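Local coordinates for protein Pcza361.24 (Amycolatopsis orientalis, PDB 3G2M) that probably transfers a methyl group from S-adenosyl-L-methionine to a nitrogen of glycopeptide antibiotics, as an N-methyltransferase of their biosynthesis, at residues F98-D102 against L103-V107; M192-A195 against A196-P200. One frame throughout, in Å; residues are numbered along the deposited sequence.

Contact 1 (F98-D102 against L103-V107); sequences FPFLD and LGWEV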
loop_
_atom_site.group_PDB
_atom_site.type_symbol
_atom_site.label_atom_id
_atom_site.label_comp_id
_atom_site.label_asym_id
_atom_site.label_seq_id
_atom_site.Cartn_x
_atom_site.Cartn_y
_atom_site.Cartn_z
ATOM N N PHE A 98 16.995 24.359 3.864
ATOM C CA PHE A 98 18.033 25.222 4.427
ATOM C C PHE A 98 19.437 24.612 4.277
ATOM O O PHE A 98 20.361 25.313 3.860
ATOM C CB PHE A 98 17.698 25.630 5.868
ATOM C CG PHE A 98 16.566 26.622 5.961
ATOM C CD1 PHE A 98 16.805 27.986 5.820
ATOM C CD2 PHE A 98 15.258 26.190 6.163
ATOM C CE1 PHE A 98 15.759 28.909 5.891
ATOM C CE2 PHE A 98 14.203 27.103 6.230
ATOM C CZ PHE A 98 14.458 28.467 6.097
ATOM N N PRO A 99 19.606 23.312 4.607
ATOM C CA PRO A 99 20.833 22.627 4.180
ATOM C C PRO A 99 21.156 22.768 2.683
ATOM O O PRO A 99 22.321 22.961 2.337
ATOM C CB PRO A 99 20.555 21.168 4.537
ATOM C CG PRO A 99 19.646 21.247 5.704
ATOM C CD PRO A 99 18.769 22.439 5.452
ATOM N N PHE A 100 20.149 22.669 1.811
ATOM C CA PHE A 100 20.359 22.840 0.368
ATOM C C PHE A 100 20.837 24.250 0.010
ATOM O O PHE A 100 21.741 24.417 -0.806
ATOM C CB PHE A 100 19.089 22.518 -0.435
ATOM C CG PHE A 100 18.739 21.051 -0.487
ATOM C CD1 PHE A 100 19.719 20.066 -0.371
ATOM C CD2 PHE A 100 17.414 20.656 -0.688
ATOM C CE1 PHE A 100 19.385 18.708 -0.436
ATOM C CE2 PHE A 100 17.066 19.300 -0.753
ATOM C CZ PHE A 100 18.048 18.324 -0.629
ATOM N N LEU A 101 20.216 25.258 0.618
ATOM C CA LEU A 101 20.604 26.650 0.405
ATOM C C LEU A 101 22.019 26.917 0.924
ATOM O O LEU A 101 22.737 27.751 0.373
ATOM C CB LEU A 101 19.603 27.600 1.069
ATOM C CG LEU A 101 18.167 27.593 0.535
ATOM C CD1 LEU A 101 17.220 28.229 1.538
ATOM C CD2 LEU A 101 18.073 28.279 -0.818
ATOM N N ASP A 102 22.401 26.193 1.975
ATOM C CA ASP A 102 23.745 26.251 2.562
ATOM C C ASP A 102 24.830 25.699 1.640
ATOM O O ASP A 102 26.018 25.947 1.852
ATOM C CB ASP A 102 23.772 25.489 3.890
ATOM C CG ASP A 102 23.185 26.289 5.040
ATOM O OD1 ASP A 102 22.858 27.483 4.846
ATOM O OD2 ASP A 102 23.058 25.720 6.148
ATOM N N LEU A 103 24.416 24.943 0.630
ATOM C CA LEU A 103 25.331 24.407 -0.370
ATOM C C LEU A 103 25.442 25.325 -1.592
ATOM O O LEU A 103 26.171 25.021 -2.541
ATOM C CB LEU A 103 24.900 22.998 -0.782
ATOM C CG LEU A 103 24.819 21.950 0.336
ATOM C CD1 LEU A 103 23.984 20.768 -0.104
ATOM C CD2 LEU A 103 26.199 21.490 0.799
ATOM N N GLY A 104 24.720 26.442 -1.558
ATOM C CA GLY A 104 24.764 27.435 -2.633
ATOM C C GLY A 104 23.655 27.317 -3.666
ATOM O O GLY A 104 23.540 28.164 -4.558
ATOM N N TRP A 105 22.838 26.274 -3.533
ATOM C CA TRP A 105 21.743 25.979 -4.465
ATOM C C TRP A 105 20.689 27.082 -4.538
ATOM O O TRP A 105 20.342 27.689 -3.528
ATOM C CB TRP A 105 21.038 24.685 -4.052
ATOM C CG TRP A 105 21.851 23.424 -4.191
ATOM C CD1 TRP A 105 23.199 23.324 -4.428
ATOM C CD2 TRP A 105 21.368 22.084 -4.054
ATOM N NE1 TRP A 105 23.575 22.004 -4.468
ATOM C CE2 TRP A 105 22.473 21.220 -4.241
ATOM C CE3 TRP A 105 20.104 21.525 -3.801
ATOM C CZ2 TRP A 105 22.355 19.827 -4.182
ATOM C CZ3 TRP A 105 19.985 20.138 -3.746
ATOM C CH2 TRP A 105 21.109 19.304 -3.934
ATOM N N GLU A 106 20.199 27.334 -5.747
ATOM C CA GLU A 106 18.927 28.009 -5.934
ATOM C C GLU A 106 17.865 26.921 -5.803
ATOM O O GLU A 106 17.950 25.887 -6.479
ATOM C CB GLU A 106 18.843 28.631 -7.324
ATOM C CG GLU A 106 19.738 29.840 -7.551
ATOM C CD GLU A 106 19.525 30.439 -8.927
ATOM O OE1 GLU A 106 20.421 30.294 -9.786
ATOM O OE2 GLU A 106 18.450 31.038 -9.155
ATOM N N VAL A 107 16.892 27.128 -4.919
ATOM C CA VAL A 107 15.856 26.112 -4.678
ATOM C C VAL A 107 14.462 26.707 -4.822
ATOM O O VAL A 107 14.164 27.757 -4.247
ATOM C CB VAL A 107 15.987 25.424 -3.283
ATOM C CG1 VAL A 107 14.979 24.266 -3.140
ATOM C CG2 VAL A 107 17.395 24.894 -3.057
#

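Contact 2 (M192-A195 against A196-P200); sequences MSEA and AESEP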
loop_
_atom_site.group_PDB
_atom_site.type_symbol
_atom_site.label_atom_id
_atom_site.label_comp_id
_atom_site.label_asym_id
_atom_site.label_seq_id
_atom_site.Cartn_x
_atom_site.Cartn_y
_atom_site.Cartn_z
HETATM N N MSE A 192 13.981 2.314 4.273
HETATM C CA MSE A 192 14.144 0.896 3.956
HETATM C C MSE A 192 14.053 0.074 5.239
HETATM O O MSE A 192 14.956 0.114 6.076
HETATM C CB MSE A 192 15.487 0.646 3.239
HETATM C CG MSE A 192 15.791 -0.830 2.872
HETATM SE SE MSE A 192 17.561 -1.118 2.018
HETATM C CE MSE A 192 18.689 -0.621 3.520
ATOM N N SER A 193 12.955 -0.667 5.380
ATOM C CA SER A 193 12.722 -1.515 6.551
ATOM C C SER A 193 13.630 -2.735 6.528
ATOM O O SER A 193 14.266 -3.025 5.512
ATOM C CB SER A 193 11.272 -1.988 6.578
ATOM O OG SER A 193 11.039 -2.915 5.532
ATOM N N GLU A 194 13.670 -3.460 7.644
ATOM C CA GLU A 194 14.411 -4.718 7.701
ATOM C C GLU A 194 13.905 -5.710 6.648
ATOM O O GLU A 194 14.707 -6.329 5.955
ATOM C CB GLU A 194 14.365 -5.334 9.104
ATOM C CG GLU A 194 15.442 -6.390 9.331
ATOM C CD GLU A 194 15.351 -7.080 10.686
ATOM O OE1 GLU A 194 14.770 -6.502 11.636
ATOM O OE2 GLU A 194 15.873 -8.211 10.798
ATOM N N ALA A 195 12.581 -5.834 6.515
ATOM C CA ALA A 195 11.973 -6.728 5.518
ATOM C C ALA A 195 12.285 -6.307 4.091
ATOM O O ALA A 195 12.479 -7.156 3.222
ATOM C CB ALA A 195 10.461 -6.829 5.721
ATOM N N ALA A 196 12.334 -4.995 3.854
ATOM C CA ALA A 196 12.672 -4.458 2.540
ATOM C C ALA A 196 14.152 -4.651 2.217
ATOM O O ALA A 196 14.515 -4.840 1.059
ATOM C CB ALA A 196 12.295 -2.992 2.447
ATOM N N GLU A 197 14.995 -4.602 3.244
ATOM C CA GLU A 197 16.432 -4.750 3.075
ATOM C C GLU A 197 16.849 -6.206 2.816
ATOM O O GLU A 197 17.760 -6.461 2.023
ATOM C CB GLU A 197 17.166 -4.187 4.292
ATOM C CG GLU A 197 18.679 -4.339 4.241
ATOM C CD GLU A 197 19.358 -3.885 5.513
ATOM O OE1 GLU A 197 20.570 -3.589 5.456
ATOM O OE2 GLU A 197 18.683 -3.821 6.566
ATOM N N SER A 198 16.175 -7.147 3.477
ATOM C CA SER A 198 16.506 -8.573 3.381
ATOM C C SER A 198 16.226 -9.178 2.009
ATOM O O SER A 198 15.263 -8.802 1.340
ATOM C CB SER A 198 15.739 -9.365 4.441
ATOM O OG SER A 198 16.104 -8.955 5.744
ATOM N N GLU A 199 17.074 -10.121 1.599
ATOM C CA GLU A 199 16.813 -10.928 0.405
ATOM C C GLU A 199 15.631 -11.857 0.667
ATOM O O GLU A 199 15.634 -12.592 1.653
ATOM C CB GLU A 199 18.049 -11.738 -0.003
ATOM C CG GLU A 199 18.996 -11.001 -0.946
ATOM C CD GLU A 199 18.426 -10.839 -2.351
ATOM O OE1 GLU A 199 17.999 -11.852 -2.951
ATOM O OE2 GLU A 199 18.412 -9.695 -2.855
ATOM N N PRO A 200 14.600 -11.795 -0.197
ATOM C CA PRO A 200 13.418 -12.649 -0.057
ATOM C C PRO A 200 13.757 -14.138 -0.076
ATOM O O PRO A 200 14.630 -14.566 -0.839
ATOM C CB PRO A 200 12.557 -12.277 -1.274
ATOM C CG PRO A 200 13.460 -11.542 -2.197
ATOM C CD PRO A 200 14.485 -10.881 -1.347
HETATM O O HOH W 1 12.429 -9.526 1.855
#

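Contact 1 (F98-D102 against L103-V107)
F100 and L101, in the last turn of helix 97-101, hold the backbone that follows through their carbonyls: L103 N reaches F100 O (3.1 Å), G104 N reaches L101 O (3.1 Å), and W105 N adds a weak bond to F100 O. The bond to L101 O closes a type I turn from L101 to G104. G104, the first residue to leave helical backbone angles, completes a Schellman motif with the bonds from G104 N and W105 N; its positive phi (96°) would press a CB against the preceding carbonyl oxygen, hence glycine. In this Rossmann-like methyltransferase domain the turn delivers the chain to strand 107-111. Across it the flat rings of F100 and W105 (six-membered ring) can form an offset stack, centroids 4.6 Å apart and planes at 19°. W105 CZ3 lies over one face of the phenyl ring, toward its rim, 3.4 Å from F100 CD1, while L103 CD1 sits at the ring edge. W105 CG stands beside its own backbone N (chi1 -67°), which turns the indole back over the helix end. The beta-branch of V107 turns CG2 to F100 CB (3.9 Å) and L101 CD2. F75 of helix 69-79 touches F100, and R134 NH1 hydrogen-bonds to both L101 O and W105 O.

Contact 2 (M192-A195 against A196-P200)
A196 gives its backbone N-H to S193 OG (3.0 Å, 154° at the hydrogen), the N-cap bond that opens the short helix 194-197. Serine suits this place because its hydroxyl is short enough to stand in for a missing helix acceptor; with chi1 at 70°, OG lies between its own backbone N and carbonyl carbon and faces the first turn. The same OG bonds to E226 of strand 219-234. The small CB of A196 lies 4.1 Å from M192 CG, and P254 of helix 254-263 touches both residues. E197 follows with the first full-turn bond, its N to S193 O (2.9 Å), and a weak one to E194 O. Its methylenes meet selenomethionine M192: SE is 3.8 Å from E197 CB, and the bend at chi3 (65°) brings CE across to E197 CG. The selenium and the terminal methyl thus pack on the aliphatic part of the glutamate, whose OE2 forms a salt bridge with R281. S198, the first residue to leave helical backbone angles, gives E194 O both its N-H and its OG; the hydroxyl is what serine adds to the ordinary backbone bond. The two donors approach from opposite faces of that carbonyl's plane, each 3.0 Å from the oxygen. Beyond them, a water bridges the turn, donating to A195 O (2.7 Å) and to S198 O.

How the contacts relate
Contacts 1 and 2 lie on opposite sides of the chain's centre, their own centres 32 Å apart and their nearest atoms about 17 Å apart, so neither touches the other. They follow in series along the chain: 98-107 leads into strand 107-111, whereas 192-200 follows strand 184-191 of the same seven-stranded sheet. Contact 1 is near the cofactor site, with the side chain of P99 about 6 Å from that of R95 and F100 about 8 Å from S157, both S-adenosyl-L-methionine-binding residues; no cofactor is bound here. Contact 2 lies away from those residues, at the surface, where the second subunit packs on S193 and E194.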